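Local coordinates for protein redox-sensing transcriptional repressor Rex (Thermoanaerobacter ethanolicus, PDB 3WG9) that probably represses transcription by binding DNA as a homodimer, adjusting gene expression to the cellular balance of NADH and NAD(+), at residues Q51-F56 with N73-I78; S47-D52 with Y64-E69. All coordinates share one frame; numbering follows the deposited sequence.

Contact 1 (Q51-F56 with N73-I78); sequences QDLNNF and NNLTKI
The ring of Phe56 carries Ile78 on one face and Asn55 on the other. The CG2 methyl of Ile78 stands 3.6 Å from the Phe56 ring centroid and 8° off the ring normal, a CH-pi contact made squarely over the middle. Asn55 CB lies 3.7 Å above the opposite face of the Phe56 ring, shifted toward its rim. This sandwich joins two helices of the N-terminal winged-helix domain: 46-54, part of the predicted helix-turn-helix, and 68-78. Toward the stem of the ring, Ile78 CG1 sits 3.7 Å from Phe56 CG, and Ile78 CD1 lies 3.6 Å from Phe56 CD2. With chi1 at -75°, Ile78 sends CG1 away from its own carbonyl carbon and leaves CG2 anti to the backbone N. Both branches can therefore bear on the same ring, one at its root and one at its centre, while the two side chains cross at about a right angle. Leu15 of helix 9-27 and Val7 also touch Phe56, and Tyr204 of the second subunit packs on both Phe56 and Ile78, so this hydrophobic cluster is completed across the dimer. Three residues earlier in each segment, Leu53 CD2 and Leu75 CD2 meet methyl to methyl at 4.0 Å, the side chains likewise nearly perpendicular; Leu75 is backed by Tyr18 and Leu22. The polar link between the two segments is indirect. A water donates to Leu53 O at 2.8 Å, a carbonyl that also accepts from Phe56 N, and takes a bond from Asn74 ND2 at 2.9 Å. On the far side of the Phe56 ring the Asn55 amide is turned back onto the preceding backbone, its ND2 reaching Asp52 O at 3.0 Å from a position tilted 30° out of the carbonyl plane.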
ATOM      1  N   GLN B  51       1.805  24.323  -4.693  1.00 32.95           N
ATOM      2  CA  GLN B  51       2.687  24.416  -3.559  1.00 35.00           C
ATOM      3  C   GLN B  51       3.603  23.173  -3.382  1.00 33.95           C
ATOM      4  O   GLN B  51       4.814  23.300  -3.050  1.00 34.77           O
ATOM      5  CB  GLN B  51       1.841  24.553  -2.315  1.00 35.62           C
ATOM      6  CG  GLN B  51       2.689  24.964  -1.070  1.00 38.90           C
ATOM      7  CD  GLN B  51       1.817  25.400   0.127  1.00 46.11           C
ATOM      8  OE1 GLN B  51       1.462  24.595   0.983  1.00 39.45           O
ATOM      9  NE2 GLN B  51       1.441  26.672   0.154  1.00 40.19           N
ATOM     10  N   ASP B  52       3.035  22.003  -3.657  1.00 31.30           N
ATOM     11  CA  ASP B  52       3.816  20.748  -3.569  1.00 33.95           C
ATOM     12  C   ASP B  52       4.987  20.772  -4.547  1.00 34.52           C
ATOM     13  O   ASP B  52       6.103  20.471  -4.163  1.00 37.86           O
ATOM     14  CB  ASP B  52       2.966  19.514  -3.874  1.00 30.85           C
ATOM     15  CG  ASP B  52       1.964  19.190  -2.754  1.00 33.87           C
ATOM     16  OD1 ASP B  52       2.087  19.730  -1.618  1.00 32.92           O
ATOM     17  OD2 ASP B  52       1.089  18.313  -2.969  1.00 34.27           O
ATOM     18  N   LEU B  53       4.744  21.095  -5.809  1.00 33.59           N
ATOM     19  CA  LEU B  53       5.786  21.178  -6.807  1.00 36.86           C
ATOM     20  C   LEU B  53       6.794  22.303  -6.530  1.00 39.66           C
ATOM     21  O   LEU B  53       8.021  22.136  -6.768  1.00 38.76           O
ATOM     22  CB  LEU B  53       5.165  21.355  -8.215  1.00 36.82           C
ATOM     23  CG  LEU B  53       4.199  20.222  -8.597  1.00 38.94           C
ATOM     24  CD1 LEU B  53       3.289  20.408  -9.818  1.00 38.20           C
ATOM     25  CD2 LEU B  53       4.993  18.883  -8.640  1.00 39.80           C
ATOM     26  N   ASN B  54       6.292  23.417  -5.983  1.00 37.65           N
ATOM     27  CA  ASN B  54       7.153  24.570  -5.790  1.00 39.50           C
ATOM     28  C   ASN B  54       8.259  24.306  -4.777  1.00 41.07           C
ATOM     29  O   ASN B  54       9.248  25.039  -4.767  1.00 39.79           O
ATOM     30  CB  ASN B  54       6.364  25.811  -5.395  1.00 39.85           C
ATOM     31  CG  ASN B  54       7.061  27.098  -5.856  1.00 44.24           C
ATOM     32  OD1 ASN B  54       7.456  27.200  -7.007  1.00 41.60           O
ATOM     33  ND2 ASN B  54       7.251  28.043  -4.951  1.00 45.20           N
ATOM     34  N   ASN B  55       8.120  23.257  -3.955  1.00 38.52           N
ATOM     35  CA  ASN B  55       9.227  22.838  -3.063  1.00 42.15           C
ATOM     36  C   ASN B  55      10.511  22.536  -3.828  1.00 41.40           C
ATOM     37  O   ASN B  55      11.619  22.563  -3.250  1.00 39.87           O
ATOM     38  CB  ASN B  55       8.889  21.576  -2.238  1.00 40.38           C
ATOM     39  CG  ASN B  55       7.855  21.830  -1.139  1.00 44.82           C
ATOM     40  OD1 ASN B  55       8.139  22.504  -0.154  1.00 48.49           O
ATOM     41  ND2 ASN B  55       6.652  21.255  -1.296  1.00 41.52           N
ATOM     42  N   PHE B  56      10.359  22.213  -5.112  1.00 42.32           N
ATOM     43  CA  PHE B  56      11.465  21.649  -5.890  1.00 47.20           C
ATOM     44  C   PHE B  56      11.946  22.545  -7.063  1.00 51.76           C
ATOM     45  O   PHE B  56      12.548  22.054  -8.007  1.00 51.59           O
ATOM     46  CB  PHE B  56      11.074  20.255  -6.415  1.00 44.34           C
ATOM     47  CG  PHE B  56      10.581  19.353  -5.334  1.00 39.94           C
ATOM     48  CD1 PHE B  56      11.473  18.818  -4.405  1.00 38.35           C
ATOM     49  CD2 PHE B  56       9.215  19.131  -5.175  1.00 40.17           C
ATOM     50  CE1 PHE B  56      11.035  18.010  -3.348  1.00 35.66           C
ATOM     51  CE2 PHE B  56       8.744  18.321  -4.128  1.00 34.27           C
ATOM     52  CZ  PHE B  56       9.635  17.786  -3.203  1.00 34.93           C
ATOM     53  N   ASN B  73       8.636  13.911 -16.021  1.00 43.85           N
ATOM     54  CA  ASN B  73      10.078  13.762 -15.872  1.00 44.78           C
ATOM     55  C   ASN B  73      10.618  14.473 -14.631  1.00 44.76           C
ATOM     56  O   ASN B  73      11.536  13.963 -13.980  1.00 44.36           O
ATOM     57  CB  ASN B  73      10.849  14.194 -17.144  1.00 50.16           C
ATOM     58  CG  ASN B  73      10.624  13.250 -18.316  1.00 51.48           C
ATOM     59  OD1 ASN B  73      10.334  12.073 -18.145  1.00 52.66           O
ATOM     60  ND2 ASN B  73      10.757  13.774 -19.525  1.00 57.92           N
ATOM     61  N   ASN B  74      10.049  15.625 -14.299  1.00 42.42           N
ATOM     62  CA  ASN B  74      10.371  16.348 -13.061  1.00 44.55           C
ATOM     63  C   ASN B  74      10.059  15.456 -11.838  1.00 40.18           C
ATOM     64  O   ASN B  74      10.907  15.284 -10.969  1.00 39.58           O
ATOM     65  CB  ASN B  74       9.553  17.654 -12.989  1.00 44.42           C
ATOM     66  CG  ASN B  74       9.880  18.545 -11.761  1.00 51.12           C
ATOM     67  OD1 ASN B  74      11.024  18.680 -11.336  1.00 52.41           O
ATOM     68  ND2 ASN B  74       8.844  19.199 -11.225  1.00 52.80           N
ATOM     69  N   LEU B  75       8.861  14.888 -11.793  1.00 38.07           N
ATOM     70  CA  LEU B  75       8.498  14.012 -10.675  1.00 36.82           C
ATOM     71  C   LEU B  75       9.401  12.768 -10.540  1.00 37.10           C
ATOM     72  O   LEU B  75       9.769  12.354  -9.444  1.00 35.65           O
ATOM     73  CB  LEU B  75       7.043  13.647 -10.805  1.00 33.42           C
ATOM     74  CG  LEU B  75       6.154  14.834 -10.452  1.00 36.09           C
ATOM     75  CD1 LEU B  75       4.765  14.562 -11.011  1.00 33.90           C
ATOM     76  CD2 LEU B  75       6.140  15.011  -8.913  1.00 35.32           C
ATOM     77  N   THR B  76       9.820  12.216 -11.663  1.00 37.54           N
ATOM     78  CA  THR B  76      10.732  11.092 -11.646  1.00 38.50           C
ATOM     79  C   THR B  76      12.019  11.461 -10.934  1.00 37.82           C
ATOM     80  O   THR B  76      12.533  10.696 -10.100  1.00 37.71           O
ATOM     81  CB  THR B  76      11.091  10.633 -13.085  1.00 38.81           C
ATOM     82  OG1 THR B  76       9.906  10.133 -13.704  1.00 40.82           O
ATOM     83  CG2 THR B  76      12.141   9.503 -13.041  1.00 43.11           C
ATOM     84  N   LYS B  77      12.563  12.626 -11.292  1.00 39.94           N
ATOM     85  CA  LYS B  77      13.765  13.163 -10.665  1.00 39.30           C
ATOM     86  C   LYS B  77      13.552  13.433  -9.177  1.00 37.25           C
ATOM     87  O   LYS B  77      14.402  13.115  -8.346  1.00 36.56           O
ATOM     88  CB  LYS B  77      14.172  14.486 -11.366  1.00 43.38           C
ATOM     89  CG  LYS B  77      15.299  15.278 -10.650  1.00 47.99           C
ATOM     90  CD  LYS B  77      15.711  16.641 -11.290  1.00 57.14           C
ATOM     91  CE  LYS B  77      14.655  17.711 -11.010  1.00 61.96           C
ATOM     92  NZ  LYS B  77      15.171  19.032 -10.548  1.00 64.32           N
ATOM     93  N   ILE B  78      12.446  14.103  -8.841  1.00 34.85           N
ATOM     94  CA  ILE B  78      12.173  14.464  -7.437  1.00 34.41           C
ATOM     95  C   ILE B  78      12.072  13.174  -6.591  1.00 31.21           C
ATOM     96  O   ILE B  78      12.531  13.135  -5.435  1.00 32.47           O
ATOM     97  CB  ILE B  78      10.836  15.252  -7.343  1.00 33.83           C
ATOM     98  CG1 ILE B  78      11.047  16.677  -7.856  1.00 34.87           C
ATOM     99  CG2 ILE B  78      10.315  15.345  -5.911  1.00 33.50           C
ATOM    100  CD1 ILE B  78       9.653  17.307  -8.212  1.00 36.48           C
TER
HETATM  101  O   HOH W   1       9.154  21.233  -9.217  1.00 42.93           O

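Contact 2 (S47-D52 with Y64-E69)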
ATOM      1  N   SER B  47      -4.216  24.689  -5.769  1.00 36.56           N
ATOM      2  CA  SER B  47      -3.200  25.529  -5.077  1.00 36.23           C
ATOM      3  C   SER B  47      -2.231  24.647  -4.270  1.00 35.86           C
ATOM      4  O   SER B  47      -1.032  24.917  -4.231  1.00 33.82           O
ATOM      5  CB  SER B  47      -3.857  26.604  -4.232  1.00 37.09           C
ATOM      6  OG  SER B  47      -4.676  26.052  -3.211  1.00 38.37           O
ATOM      7  N   GLN B  48      -2.746  23.605  -3.608  1.00 32.30           N
ATOM      8  CA  GLN B  48      -1.856  22.694  -2.859  1.00 33.34           C
ATOM      9  C   GLN B  48      -0.928  22.000  -3.859  1.00 32.80           C
ATOM     10  O   GLN B  48       0.241  21.753  -3.570  1.00 32.95           O
ATOM     11  CB  GLN B  48      -2.662  21.654  -2.063  1.00 34.24           C
ATOM     12  CG  GLN B  48      -1.791  20.789  -1.104  1.00 35.26           C
ATOM     13  CD  GLN B  48      -1.053  21.629  -0.106  1.00 39.39           C
ATOM     14  OE1 GLN B  48      -1.670  22.256   0.713  1.00 41.63           O
ATOM     15  NE2 GLN B  48       0.267  21.684  -0.187  1.00 36.38           N
ATOM     16  N   ILE B  49      -1.435  21.660  -5.033  1.00 32.36           N
ATOM     17  CA  ILE B  49      -0.566  20.949  -5.976  1.00 34.51           C
ATOM     18  C   ILE B  49       0.545  21.901  -6.422  1.00 35.95           C
ATOM     19  O   ILE B  49       1.709  21.502  -6.517  1.00 34.92           O
ATOM     20  CB  ILE B  49      -1.316  20.506  -7.207  1.00 34.95           C
ATOM     21  CG1 ILE B  49      -2.260  19.339  -6.834  1.00 32.94           C
ATOM     22  CG2 ILE B  49      -0.308  20.109  -8.238  1.00 38.25           C
ATOM     23  CD1 ILE B  49      -3.223  18.977  -7.985  1.00 38.84           C
ATOM     24  N   ARG B  50       0.197  23.166  -6.667  1.00 33.47           N
ATOM     25  CA  ARG B  50       1.248  24.137  -7.051  1.00 36.55           C
ATOM     26  C   ARG B  50       2.285  24.247  -5.920  1.00 34.75           C
ATOM     27  O   ARG B  50       3.499  24.237  -6.146  1.00 34.98           O
ATOM     28  CB  ARG B  50       0.629  25.526  -7.278  1.00 36.36           C
ATOM     29  CG  ARG B  50      -0.261  25.598  -8.471  1.00 38.43           C
ATOM     30  CD  ARG B  50      -0.643  27.107  -8.725  1.00 39.31           C
ATOM     31  NE  ARG B  50      -1.657  27.073  -9.756  1.00 40.35           N
ATOM     32  CZ  ARG B  50      -2.961  27.075  -9.550  1.00 41.36           C
ATOM     33  NH1 ARG B  50      -3.438  27.372  -8.350  1.00 37.98           N
ATOM     34  NH2 ARG B  50      -3.763  26.861 -10.592  1.00 42.15           N
ATOM     35  N   GLN B  51       1.805  24.323  -4.693  1.00 32.95           N
ATOM     36  CA  GLN B  51       2.687  24.416  -3.559  1.00 35.00           C
ATOM     37  C   GLN B  51       3.603  23.173  -3.382  1.00 33.95           C
ATOM     38  O   GLN B  51       4.814  23.300  -3.050  1.00 34.77           O
ATOM     39  CB  GLN B  51       1.841  24.553  -2.315  1.00 35.62           C
ATOM     40  CG  GLN B  51       2.689  24.964  -1.070  1.00 38.90           C
ATOM     41  CD  GLN B  51       1.817  25.400   0.127  1.00 46.11           C
ATOM     42  OE1 GLN B  51       1.462  24.595   0.983  1.00 39.45           O
ATOM     43  NE2 GLN B  51       1.441  26.672   0.154  1.00 40.19           N
ATOM     44  N   ASP B  52       3.035  22.003  -3.657  1.00 31.30           N
ATOM     45  CA  ASP B  52       3.816  20.748  -3.569  1.00 33.95           C
ATOM     46  C   ASP B  52       4.987  20.772  -4.547  1.00 34.52           C
ATOM     47  O   ASP B  52       6.103  20.471  -4.163  1.00 37.86           O
ATOM     48  CB  ASP B  52       2.966  19.514  -3.874  1.00 30.85           C
ATOM     49  CG  ASP B  52       1.964  19.190  -2.754  1.00 33.87           C
ATOM     50  OD1 ASP B  52       2.087  19.730  -1.618  1.00 32.92           O
ATOM     51  OD2 ASP B  52       1.089  18.313  -2.969  1.00 34.27           O
ATOM     52  N   TYR B  64      -0.926  28.305 -17.955  1.00 80.16           N
ATOM     53  CA  TYR B  64      -1.604  27.491 -16.958  1.00 77.64           C
ATOM     54  C   TYR B  64      -1.714  26.011 -17.319  1.00 74.10           C
ATOM     55  O   TYR B  64      -1.670  25.619 -18.502  1.00 74.43           O
ATOM     56  CB  TYR B  64      -2.929  28.123 -16.524  1.00 78.61           C
ATOM     57  CG  TYR B  64      -2.706  29.522 -15.971  1.00 83.35           C
ATOM     58  CD1 TYR B  64      -1.593  29.801 -15.160  1.00 85.82           C
ATOM     59  CD2 TYR B  64      -3.580  30.566 -16.271  1.00 83.92           C
ATOM     60  CE1 TYR B  64      -1.359  31.092 -14.676  1.00 88.07           C
ATOM     61  CE2 TYR B  64      -3.362  31.857 -15.777  1.00 86.75           C
ATOM     62  CZ  TYR B  64      -2.251  32.116 -14.981  1.00 88.05           C
ATOM     63  OH  TYR B  64      -2.039  33.395 -14.492  1.00 91.10           O
ATOM     64  N   GLY B  65      -1.796  25.185 -16.286  1.00 69.09           N
ATOM     65  CA  GLY B  65      -1.694  23.744 -16.510  1.00 63.52           C
ATOM     66  C   GLY B  65      -0.270  23.364 -16.855  1.00 60.16           C
ATOM     67  O   GLY B  65       0.650  24.183 -16.801  1.00 59.57           O
ATOM     68  N   TYR B  66      -0.100  22.114 -17.268  1.00 56.94           N
ATOM     69  CA  TYR B  66       1.205  21.495 -17.277  1.00 53.08           C
ATOM     70  C   TYR B  66       1.422  20.709 -18.560  1.00 51.81           C
ATOM     71  O   TYR B  66       0.518  20.031 -19.048  1.00 51.20           O
ATOM     72  CB  TYR B  66       1.279  20.505 -16.091  1.00 52.17           C
ATOM     73  CG  TYR B  66       1.097  21.162 -14.729  1.00 46.73           C
ATOM     74  CD1 TYR B  66       2.159  21.800 -14.107  1.00 48.72           C
ATOM     75  CD2 TYR B  66      -0.151  21.175 -14.098  1.00 45.53           C
ATOM     76  CE1 TYR B  66       1.989  22.388 -12.875  1.00 46.78           C
ATOM     77  CE2 TYR B  66      -0.310  21.740 -12.840  1.00 45.04           C
ATOM     78  CZ  TYR B  66       0.761  22.367 -12.264  1.00 44.73           C
ATOM     79  OH  TYR B  66       0.604  23.032 -11.070  1.00 41.75           O
ATOM     80  N   ASN B  67       2.652  20.713 -19.028  1.00 50.53           N
ATOM     81  CA  ASN B  67       3.087  19.727 -19.998  1.00 52.38           C
ATOM     82  C   ASN B  67       3.293  18.385 -19.267  1.00 50.14           C
ATOM     83  O   ASN B  67       4.012  18.306 -18.262  1.00 48.44           O
ATOM     84  CB  ASN B  67       4.405  20.183 -20.662  1.00 53.30           C
ATOM     85  CG  ASN B  67       4.894  19.205 -21.696  1.00 55.99           C
ATOM     86  OD1 ASN B  67       5.621  18.275 -21.379  1.00 53.92           O
ATOM     87  ND2 ASN B  67       4.496  19.406 -22.964  1.00 56.18           N
ATOM     88  N   VAL B  68       2.614  17.359 -19.756  1.00 50.65           N
ATOM     89  CA  VAL B  68       2.611  16.050 -19.127  1.00 48.28           C
ATOM     90  C   VAL B  68       4.008  15.475 -19.060  1.00 48.69           C
ATOM     91  O   VAL B  68       4.455  15.052 -17.991  1.00 47.80           O
ATOM     92  CB  VAL B  68       1.679  15.100 -19.886  1.00 48.83           C
ATOM     93  CG1 VAL B  68       1.911  13.650 -19.470  1.00 47.81           C
ATOM     94  CG2 VAL B  68       0.239  15.509 -19.695  1.00 47.72           C
ATOM     95  N   GLU B  69       4.714  15.447 -20.192  1.00 50.67           N
ATOM     96  CA  GLU B  69       5.993  14.757 -20.236  1.00 51.57           C
ATOM     97  C   GLU B  69       6.995  15.453 -19.324  1.00 51.47           C
ATOM     98  O   GLU B  69       7.825  14.801 -18.688  1.00 49.68           O
ATOM     99  CB  GLU B  69       6.549  14.675 -21.666  1.00 55.46           C
ATOM    100  CG  GLU B  69       7.856  13.868 -21.792  1.00 59.82           C
ATOM    101  CD  GLU B  69       8.340  13.818 -23.248  1.00 70.68           C
ATOM    102  OE1 GLU B  69       7.505  13.497 -24.131  1.00 73.71           O
ATOM    103  OE2 GLU B  69       9.517  14.173 -23.532  1.00 73.36           O
TER
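Tyr66 reaches across to Ile49 and Arg50 with the tip of its side chain. The bond to its CB already points toward helix 46-54, and CG, anti to the carbonyl carbon (chi1 -61°), carries the ring on in that direction. Partway along the ring, CE1 rests against Leu53 CD1. At the end, Tyr66 OH lies 3.8 Å from Arg50 CG and 4.2 Å from Ile49 CG2, touching aliphatic carbon in both cases. Ser35 and Leu38 of helix 35-42, with Phe59 and Gln61 of the intervening loop, pack on the tyrosine side chain as a whole. Tyr66 meets the Arg50 side chain at about a right angle, near the root of an arm that runs extended from CG to NE. Ile49 offers the branch that stands anti to its backbone N; its side chain is further buried against Leu38, Val44 and Tyr18. In the winged-helix fold, 46-54 is probably the recognition helix, and strand 66-67 pairs antiparallel with strand 32-33, Tyr66 bonding through its backbone to Ile33. Tyr66 thereby bridges from this small sheet to helix 46-54, with Arg50 at the exposed margin. Elsewhere on that helix, Gln48 NE2 donates to Asp52 OD1 at 3.0 Å, coming from above the carboxylate plane, 46° out of it. The buried Asp52 carboxylate also takes a salt bridge from Arg14 and a hydrogen bond with Tyr18 through OD2. Past the strand, Asn67 occupies the N-cap of helix 68-78, its OD1 accepting from Glu70 N.

Overall arrangement
Contacts 1 and 2 lie with their centres 9 Å apart in the N-terminal winged-helix domain and share Gln51 and Asp52. Both start from helix 46-54: contact 2 uses its earlier turns, contact 1 its C-terminal part, running on to Phe56. Along the chain, 64-69 comes next, leaving the loop through strand 66-67 into the start of helix 68-78; 73-78 is the end of that helix. The two contacts adjoin through Leu53. Together they pack helix 46-54, the probable DNA-reading helix, against the small sheet and helix 68-78, with the second subunit reaching contact 1 but not contact 2.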